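Local atomic coordinates of glucanase (Clostridium thermocellum, PDB entry 5GXX), a protein that probably hydrolyses beta-1,4-glucosidic bonds inside cellulose chains, as a family 9 endoglucanase of the cellulosome. Residues G46-H54 and K407-N415. The protein carries 1 engineered substitution. Residues are numbered along the deposited sequence; the frame is centred on the assembly and turned at random.
Sequences GGWYDAGDH and KNEVACDYN
Cys412 SG meets the Trp48 indole obliquely, a sulfur-aromatic contact 4.8 Å from the centroid of the five-membered ring and 52° off its normal; it also packs against Trp48 CB. With CG anti to the carbonyl carbon, Trp48 swings its indole beside the backbone N, and chi2 of -43° brings the six-membered-ring atom CE3 to within 3.8 Å of that sulfur. Tyr49 carries His54 CD2 on one ring face, and Ala411 CB lies over a face of Tyr414, whose edge meets Asp413 OD2. The backbones, running in nearly opposite directions, are joined by one straight hydrogen bond, Cys412 N to Asp50 O (2.9 Å, 170°). Beside it Ala51 CB touches Ala411 CB and sits tightly, at 3.0 Å, against Val410 O, a buried carbonyl without a polar partner. Two waters bridge the segments: one donates to both Asp50 OD1 and Asp413 OD1 while accepting from Asp413 N; the other links Gly52 N to Glu409 OE1. Glu409 OE2 binds a Tris molecule, consistent with a place in the substrate cleft, and Tyr191 holds Asp50 OD2. In the family 9 catalytic domain the contact thus ties the loop between helix 7-20 and strand 56-57 to the start of helix 412-429, with helix 58-75 packing on Trp48 and Cys412.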
ATOM      1  N   GLY A  46       6.098 -38.481  -4.974  1.00 16.22           N
ATOM      2  CA  GLY A  46       4.960 -39.237  -5.506  1.00 15.90           C
ATOM      3  C   GLY A  46       3.754 -39.277  -4.592  1.00 15.44           C
ATOM      4  O   GLY A  46       3.584 -38.406  -3.736  1.00 15.84           O
ATOM      5  N   GLY A  47       2.941 -40.319  -4.758  1.00 14.17           N
ATOM      6  CA  GLY A  47       1.699 -40.438  -3.999  1.00 15.00           C
ATOM      7  C   GLY A  47       0.656 -39.458  -4.513  1.00 13.47           C
ATOM      8  O   GLY A  47       0.850 -38.815  -5.551  1.00 15.26           O
ATOM      9  N   TRP A  48      -0.458 -39.353  -3.794  1.00 11.95           N
ATOM     10  CA  TRP A  48      -1.573 -38.524  -4.246  1.00 12.14           C
ATOM     11  C   TRP A  48      -1.795 -37.317  -3.358  1.00 11.82           C
ATOM     12  O   TRP A  48      -1.752 -37.467  -2.133  1.00 12.11           O
ATOM     13  CB  TRP A  48      -2.899 -39.285  -4.231  1.00 10.77           C
ATOM     14  CG  TRP A  48      -2.986 -40.459  -5.170  1.00 12.78           C
ATOM     15  CD1 TRP A  48      -2.557 -40.520  -6.482  1.00 10.93           C
ATOM     16  CD2 TRP A  48      -3.542 -41.743  -4.871  1.00 12.08           C
ATOM     17  NE1 TRP A  48      -2.833 -41.767  -7.013  1.00 12.75           N
ATOM     18  CE2 TRP A  48      -3.416 -42.538  -6.036  1.00 10.46           C
ATOM     19  CE3 TRP A  48      -4.137 -42.307  -3.729  1.00 12.18           C
ATOM     20  CZ2 TRP A  48      -3.878 -43.851  -6.094  1.00 14.32           C
ATOM     21  CZ3 TRP A  48      -4.581 -43.617  -3.786  1.00 11.00           C
ATOM     22  CH2 TRP A  48      -4.449 -44.377  -4.963  1.00 12.34           C
ATOM     23  N   TYR A  49      -2.119 -36.175  -3.972  1.00 11.73           N
ATOM     24  CA  TYR A  49      -2.745 -35.083  -3.217  1.00 11.32           C
ATOM     25  C   TYR A  49      -4.105 -35.578  -2.755  1.00 11.26           C
ATOM     26  O   TYR A  49      -4.785 -36.345  -3.463  1.00 12.52           O
ATOM     27  CB  TYR A  49      -2.887 -33.814  -4.061  1.00 13.50           C
ATOM     28  CG  TYR A  49      -1.560 -33.385  -4.620  1.00 14.51           C
ATOM     29  CD1 TYR A  49      -0.481 -33.171  -3.768  1.00 12.59           C
ATOM     30  CD2 TYR A  49      -1.378 -33.208  -5.990  1.00 13.69           C
ATOM     31  CE1 TYR A  49       0.751 -32.791  -4.258  1.00 12.11           C
ATOM     32  CE2 TYR A  49      -0.152 -32.808  -6.497  1.00 12.90           C
ATOM     33  CZ  TYR A  49       0.904 -32.599  -5.624  1.00 15.63           C
ATOM     34  OH  TYR A  49       2.130 -32.265  -6.150  1.00 15.97           O
ATOM     35  N   ASP A  50      -4.529 -35.159  -1.570  1.00 11.55           N
ATOM     36  CA  ASP A  50      -5.711 -35.788  -0.992  1.00 10.71           C
ATOM     37  C   ASP A  50      -7.023 -35.471  -1.712  1.00 11.90           C
ATOM     38  O   ASP A  50      -7.808 -36.378  -2.044  1.00 11.35           O
ATOM     39  CB  ASP A  50      -5.841 -35.397   0.483  1.00 10.66           C
ATOM     40  CG  ASP A  50      -7.057 -36.025   1.121  1.00 11.00           C
ATOM     41  OD1 ASP A  50      -7.098 -37.274   1.235  1.00 12.64           O
ATOM     42  OD2 ASP A  50      -7.979 -35.255   1.486  1.00 13.22           O
ATOM     43  N   ALA A  51      -7.240 -34.192  -1.973  1.00 11.86           N
ATOM     44  CA  ALA A  51      -8.558 -33.741  -2.385  1.00 10.72           C
ATOM     45  C   ALA A  51      -8.336 -32.652  -3.430  1.00 11.04           C
ATOM     46  O   ALA A  51      -7.579 -32.890  -4.374  1.00 11.36           O
ATOM     47  CB  ALA A  51      -9.404 -33.273  -1.198  1.00 10.65           C
ATOM     48  N   GLY A  52      -8.979 -31.497  -3.305  1.00 11.48           N
ATOM     49  CA  GLY A  52      -8.696 -30.382  -4.214  1.00 12.11           C
ATOM     50  C   GLY A  52      -7.593 -29.485  -3.693  1.00 12.57           C
ATOM     51  O   GLY A  52      -7.415 -28.365  -4.171  1.00 11.93           O
ATOM     52  N   ASP A  53      -6.838 -30.058  -2.754  1.00 12.48           N
ATOM     53  CA  ASP A  53      -5.711 -29.429  -2.082  1.00 13.41           C
ATOM     54  C   ASP A  53      -4.409 -30.108  -2.475  1.00 13.52           C
ATOM     55  O   ASP A  53      -4.352 -30.900  -3.412  1.00 14.22           O
ATOM     56  CB  ASP A  53      -5.911 -29.494  -0.559  1.00 13.34           C
ATOM     57  CG  ASP A  53      -5.966 -30.913  -0.023  1.00 14.26           C
ATOM     58  OD1 ASP A  53      -6.060 -31.843  -0.856  1.00 13.28           O
ATOM     59  OD2 ASP A  53      -5.888 -31.095   1.225  1.00 13.58           O
ATOM     60  N   HIS A  54      -3.341 -29.811  -1.746  1.00 12.29           N
ATOM     61  CA  HIS A  54      -2.052 -30.385  -2.095  1.00 12.42           C
ATOM     62  C   HIS A  54      -1.340 -31.073  -0.926  1.00 12.72           C
ATOM     63  O   HIS A  54      -0.132 -31.314  -0.959  1.00 13.96           O
ATOM     64  CB  HIS A  54      -1.171 -29.348  -2.813  1.00 13.19           C
ATOM     65  CG  HIS A  54      -1.826 -28.783  -4.035  1.00 13.27           C
ATOM     66  ND1 HIS A  54      -2.354 -27.513  -4.093  1.00 13.66           N
ATOM     67  CD2 HIS A  54      -2.126 -29.368  -5.221  1.00 13.89           C
ATOM     68  CE1 HIS A  54      -2.917 -27.324  -5.274  1.00 15.40           C
ATOM     69  NE2 HIS A  54      -2.797 -28.437  -5.975  1.00 13.35           N
ATOM     70  N   LYS A 407     -20.585 -29.774  -0.712  1.00 12.43           N
ATOM     71  CA  LYS A 407     -21.249 -30.528  -1.770  1.00 10.99           C
ATOM     72  C   LYS A 407     -20.342 -30.775  -2.968  1.00 10.92           C
ATOM     73  O   LYS A 407     -20.522 -31.765  -3.676  1.00 10.60           O
ATOM     74  CB  LYS A 407     -22.562 -29.873  -2.197  1.00 11.19           C
ATOM     75  CG  LYS A 407     -23.548 -29.758  -1.041  1.00 10.36           C
ATOM     76  CD  LYS A 407     -24.916 -29.395  -1.518  1.00 12.50           C
ATOM     77  CE  LYS A 407     -25.834 -29.315  -0.306  1.00 13.41           C
ATOM     78  NZ  LYS A 407     -27.192 -28.785  -0.619  1.00 15.16           N
ATOM     79  N   ASN A 408     -19.404 -29.866  -3.202  1.00 10.89           N
ATOM     80  CA  ASN A 408     -18.526 -30.000  -4.367  1.00 10.93           C
ATOM     81  C   ASN A 408     -17.100 -30.438  -4.021  1.00 10.17           C
ATOM     82  O   ASN A 408     -16.178 -30.316  -4.853  1.00 10.48           O
ATOM     83  CB  ASN A 408     -18.544 -28.765  -5.263  1.00 10.45           C
ATOM     84  CG  ASN A 408     -19.462 -28.948  -6.467  1.00 14.30           C
ATOM     85  OD1 ASN A 408     -20.134 -29.968  -6.619  1.00 14.05           O
ATOM     86  ND2 ASN A 408     -19.488 -27.954  -7.328  1.00 13.94           N
ATOM     87  N   GLU A 409     -16.913 -30.923  -2.796  1.00 10.78           N
ATOM     88  CA  GLU A 409     -15.671 -31.587  -2.398  1.00 10.83           C
ATOM     89  C   GLU A 409     -15.400 -32.795  -3.293  1.00 10.49           C
ATOM     90  O   GLU A 409     -16.340 -33.447  -3.759  1.00  9.42           O
ATOM     91  CB  GLU A 409     -15.699 -31.994  -0.911  1.00  9.92           C
ATOM     92  CG  GLU A 409     -14.414 -32.631  -0.365  1.00 10.75           C
ATOM     93  CD  GLU A 409     -13.181 -31.758  -0.450  1.00 14.65           C
ATOM     94  OE1 GLU A 409     -12.915 -31.105  -1.486  1.00 16.78           O
ATOM     95  OE2 GLU A 409     -12.414 -31.734   0.533  1.00 24.17           O
ATOM     96  N   VAL A 410     -14.123 -33.039  -3.551  1.00 10.21           N
ATOM     97  CA  VAL A 410     -13.661 -34.220  -4.286  1.00 10.52           C
ATOM     98  C   VAL A 410     -12.461 -34.783  -3.528  1.00 10.74           C
ATOM     99  O   VAL A 410     -11.723 -34.023  -2.897  1.00 12.33           O
ATOM    100  CB  VAL A 410     -13.271 -33.877  -5.761  1.00 10.12           C
ATOM    101  CG1 VAL A 410     -14.518 -33.546  -6.583  1.00 10.45           C
ATOM    102  CG2 VAL A 410     -12.235 -32.748  -5.805  1.00 12.86           C
ATOM    103  N   ALA A 411     -12.252 -36.097  -3.540  1.00 10.65           N
ATOM    104  CA  ALA A 411     -11.115 -36.640  -2.789  1.00 10.44           C
ATOM    105  C   ALA A 411     -10.811 -38.072  -3.177  1.00 10.69           C
ATOM    106  O   ALA A 411     -11.665 -38.792  -3.694  1.00 10.36           O
ATOM    107  CB  ALA A 411     -11.400 -36.543  -1.279  1.00 11.51           C
ATOM    108  N   CYS A 412      -9.588 -38.489  -2.882  1.00 11.93           N
ATOM    109  CA  CYS A 412      -9.171 -39.878  -3.063  1.00 10.73           C
ATOM    110  C   CYS A 412     -10.167 -40.855  -2.449  1.00 10.95           C
ATOM    111  O   CYS A 412     -10.576 -41.815  -3.108  1.00 12.06           O
ATOM    112  CB  CYS A 412      -7.783 -40.111  -2.456  1.00 11.99           C
ATOM    113  SG  CYS A 412      -6.424 -39.269  -3.308  1.00 12.67           S
ATOM    114  N   ASP A 413     -10.562 -40.628  -1.195  1.00 10.62           N
ATOM    115  CA  ASP A 413     -11.416 -41.590  -0.511  1.00 10.63           C
ATOM    116  C   ASP A 413     -12.842 -41.575  -1.080  1.00 10.51           C
ATOM    117  O   ASP A 413     -13.548 -42.583  -1.012  1.00 11.39           O
ATOM    118  CB  ASP A 413     -11.402 -41.342   0.999  1.00 11.44           C
ATOM    119  CG  ASP A 413     -12.333 -40.217   1.411  1.00 10.27           C
ATOM    120  OD1 ASP A 413     -11.979 -39.033   1.206  1.00 13.65           O
ATOM    121  OD2 ASP A 413     -13.416 -40.529   1.963  1.00 10.11           O
ATOM    122  N   TYR A 414     -13.258 -40.453  -1.666  1.00 10.20           N
ATOM    123  CA  TYR A 414     -14.584 -40.347  -2.286  1.00  9.41           C
ATOM    124  C   TYR A 414     -14.635 -41.318  -3.461  1.00 10.17           C
ATOM    125  O   TYR A 414     -15.654 -41.965  -3.702  1.00 10.79           O
ATOM    126  CB  TYR A 414     -14.800 -38.930  -2.815  1.00 10.46           C
ATOM    127  CG  TYR A 414     -15.238 -37.898  -1.804  1.00 11.86           C
ATOM    128  CD1 TYR A 414     -14.925 -38.031  -0.459  1.00 11.13           C
ATOM    129  CD2 TYR A 414     -15.906 -36.754  -2.222  1.00 10.28           C
ATOM    130  CE1 TYR A 414     -15.284 -37.065   0.462  1.00 10.58           C
ATOM    131  CE2 TYR A 414     -16.302 -35.790  -1.306  1.00 12.11           C
ATOM    132  CZ  TYR A 414     -16.000 -35.960   0.030  1.00 10.47           C
ATOM    133  OH  TYR A 414     -16.351 -35.007   0.966  1.00 14.32           O
ATOM    134  N   ASN A 415     -13.546 -41.417  -4.220  1.00  9.75           N
ATOM    135  CA  ASN A 415     -13.526 -42.262  -5.417  1.00  9.64           C
ATOM    136  C   ASN A 415     -13.221 -43.733  -5.163  1.00 11.33           C
ATOM    137  O   ASN A 415     -13.442 -44.556  -6.043  1.00 11.04           O
ATOM    138  CB  ASN A 415     -12.565 -41.700  -6.478  1.00  9.85           C
ATOM    139  CG  ASN A 415     -13.251 -40.780  -7.469  1.00 12.51           C
ATOM    140  OD1 ASN A 415     -13.961 -39.846  -7.091  1.00 11.06           O
ATOM    141  ND2 ASN A 415     -13.071 -41.064  -8.759  1.00 10.84           N
TER
HETATM  142  O   HOH W   1      -9.309 -38.758   0.562  1.00 12.91           O
HETATM  143  O   HOH W   2     -10.826 -29.781  -2.000  1.00 17.28           O